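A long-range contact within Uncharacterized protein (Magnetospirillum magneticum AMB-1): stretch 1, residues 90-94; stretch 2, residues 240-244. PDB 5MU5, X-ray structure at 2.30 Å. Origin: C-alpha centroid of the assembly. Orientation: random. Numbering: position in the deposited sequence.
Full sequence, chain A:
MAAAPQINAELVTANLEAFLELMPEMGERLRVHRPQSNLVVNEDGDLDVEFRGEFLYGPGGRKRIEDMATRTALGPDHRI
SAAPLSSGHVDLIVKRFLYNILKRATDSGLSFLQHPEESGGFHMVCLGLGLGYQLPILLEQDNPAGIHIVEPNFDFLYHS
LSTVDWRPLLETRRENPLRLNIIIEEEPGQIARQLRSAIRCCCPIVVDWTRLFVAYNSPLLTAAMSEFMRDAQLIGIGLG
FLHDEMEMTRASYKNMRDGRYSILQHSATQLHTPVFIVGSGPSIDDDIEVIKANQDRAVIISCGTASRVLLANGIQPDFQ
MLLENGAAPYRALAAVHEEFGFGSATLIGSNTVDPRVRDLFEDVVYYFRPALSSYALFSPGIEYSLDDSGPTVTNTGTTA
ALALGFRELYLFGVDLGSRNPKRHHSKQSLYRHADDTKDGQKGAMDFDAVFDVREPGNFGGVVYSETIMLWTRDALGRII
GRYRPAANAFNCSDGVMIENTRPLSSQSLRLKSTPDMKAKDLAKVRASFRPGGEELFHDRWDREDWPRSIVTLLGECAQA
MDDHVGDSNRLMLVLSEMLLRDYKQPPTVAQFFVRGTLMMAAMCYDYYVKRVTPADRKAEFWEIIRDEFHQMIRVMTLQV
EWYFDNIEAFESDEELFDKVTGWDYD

Stretch 1, residues 90-94: VDLIV
Stretch 2 240-244: GFLHD

No hydrogen bond passes directly between the two stretches; their one polar link is a water lodged between two helix starts. Water 1 donates to Asp 91 OD1 at 2.7 Å and accepts from the backbone His 243 N at 3.2 Å, so the carboxylate of one stretch is tied to the first turn of a helix in the other. The same water lies 3.0 Å from His 243 ND1.

Each stretch is a short extended lead-in that turns into a helix. In stretch 1, Val 90 (psi 134°) and Asp 91 (phi/psi -102/171°) precede helical residues 92-94, with phi from -58 to -71° and psi from -34 to -44°. In stretch 2, Gly 240 (-68/144°) and Phe 241 (-88/152°) precede helical residues 242-244, with phi from -45 to -70° and psi from -35 to -51°. The register sets one N-cap residue against the other: Asp 91 CA and Phe 241 CA are 6.5 Å apart.

Asp 91 is buried, with its CA-to-CB bond directed toward stretch 2. Its p rotamer (chi1 62°, chi2 154°) brings Asp 91 OD2 back to accept from Val 94 N at 3.3 Å, with an angle of 151° at the hydrogen, capping its own helix. OD1 accepts from water 1 and is also hydrogen-bonded elsewhere in the structure. Asp 91 CB packs over one face of the Phe 241 ring, 4.1 Å from the ring centroid and 27° off the normal. The closest approach in this CH-pi contact is Asp 91 CB to Phe 241 CG, 3.7 Å. Phe 241, an m rotamer with chi2 -52°, offers a broad apolar surface to that methylene; its far end reaches the backbone of stretch 1 just before Asp 91, with Phe 241 CZ 3.8 Å from Val 90 N. The CA-to-CB bond of Val 90 (t) points away.

Ile 93 packs against Leu 242 and the His 243 ring to complete the contact. Buried and extended by chi1 -66° (m) and chi2 174° (t), it directs CA-to-CB toward stretch 2 and places Ile 93 CD1 3.5 Å from Leu 242 CD2 and 3.6 Å from His 243 NE2. Leu 242 (chi1 -180°, t; chi2 60°, p) is likewise buried and supplies the matching methyl. The CA-to-CB bond of His 243 (m, chi2 149°) points toward stretch 1, and its ring is approached obliquely by Ile 93 CD1 and by Leu 92 CD1, which lies 4.2 Å from His 243 ND1. The CA-to-CB bond of Leu 92 (m, t) points sideways. The flat imidazole of His 243 packs against the aliphatic chains, while its NE2 is hydrogen-bonded elsewhere in the structure. Together the stretches bury 313 Å², counting both sides.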

# COMPACT_ATOMS: atom_id res chain seq x y z
N VAL A 90 4.09 4.40 13.67
CA VAL A 90 4.69 5.69 14.10
C VAL A 90 6.21 5.58 14.40
O VAL A 90 6.68 4.65 15.09
CB VAL A 90 3.92 6.30 15.31
CG1 VAL A 90 4.54 7.62 15.78
CG2 VAL A 90 2.45 6.51 14.96
N ASP A 91 6.96 6.54 13.88
CA ASP A 91 8.40 6.57 14.02
C ASP A 91 8.79 7.57 15.09
O ASP A 91 7.97 8.34 15.56
CB ASP A 91 9.03 6.99 12.69
CG ASP A 91 8.61 8.38 12.24
OD1 ASP A 91 9.36 9.04 11.50
OD2 ASP A 91 7.52 8.83 12.64
N LEU A 92 10.07 7.58 15.44
CA LEU A 92 10.59 8.43 16.52
C LEU A 92 10.33 9.92 16.30
O LEU A 92 10.07 10.67 17.23
CB LEU A 92 12.09 8.21 16.68
CG LEU A 92 12.53 6.76 16.90
CD1 LEU A 92 14.05 6.67 16.83
CD2 LEU A 92 11.98 6.22 18.21
N ILE A 93 10.39 10.36 15.05
CA ILE A 93 10.20 11.75 14.76
C ILE A 93 8.76 12.20 15.03
O ILE A 93 8.54 13.24 15.62
CB ILE A 93 10.66 12.06 13.34
CG1 ILE A 93 12.17 11.86 13.29
CG2 ILE A 93 10.28 13.48 12.96
CD1 ILE A 93 12.78 12.00 11.92
N VAL A 94 7.80 11.40 14.61
CA VAL A 94 6.42 11.74 14.83
C VAL A 94 6.09 11.60 16.30
O VAL A 94 5.31 12.37 16.82
CB VAL A 94 5.48 10.88 13.96
CG1 VAL A 94 4.02 11.14 14.32
CG2 VAL A 94 5.72 11.21 12.51
N GLY A 240 6.71 4.87 3.98
CA GLY A 240 7.93 4.66 4.70
C GLY A 240 8.36 5.87 5.49
O GLY A 240 8.21 7.02 5.05
N PHE A 241 8.92 5.60 6.65
CA PHE A 241 9.41 6.60 7.56
C PHE A 241 10.85 7.00 7.26
O PHE A 241 11.64 6.20 6.77
CB PHE A 241 9.29 6.08 8.99
CG PHE A 241 7.89 5.74 9.38
CD1 PHE A 241 6.87 6.68 9.21
CD2 PHE A 241 7.57 4.51 9.95
CE1 PHE A 241 5.56 6.39 9.58
CE2 PHE A 241 6.26 4.21 10.31
CZ PHE A 241 5.25 5.15 10.12
N LEU A 242 11.20 8.23 7.61
CA LEU A 242 12.50 8.77 7.31
C LEU A 242 13.63 7.80 7.62
O LEU A 242 14.49 7.57 6.78
CB LEU A 242 12.71 10.08 8.08
CG LEU A 242 14.06 10.77 7.85
CD1 LEU A 242 14.22 11.13 6.39
CD2 LEU A 242 14.22 11.99 8.73
N HIS A 243 13.65 7.25 8.82
CA HIS A 243 14.79 6.44 9.25
C HIS A 243 14.90 5.13 8.52
O HIS A 243 16.01 4.68 8.26
CB HIS A 243 14.80 6.22 10.76
CG HIS A 243 14.96 7.49 11.52
ND1 HIS A 243 14.41 7.68 12.77
CD2 HIS A 243 15.56 8.66 11.18
CE1 HIS A 243 14.71 8.90 13.19
NE2 HIS A 243 15.39 9.52 12.24
N ASP A 244 13.76 4.52 8.18
CA ASP A 244 13.78 3.30 7.37
C ASP A 244 14.24 3.63 5.94
O ASP A 244 14.93 2.85 5.34
CB ASP A 244 12.40 2.62 7.34
CG ASP A 244 11.94 2.21 8.73
OD1 ASP A 244 12.77 1.64 9.49
OD2 ASP A 244 10.75 2.47 9.09
O HOH W 1 11.78 7.95 11.26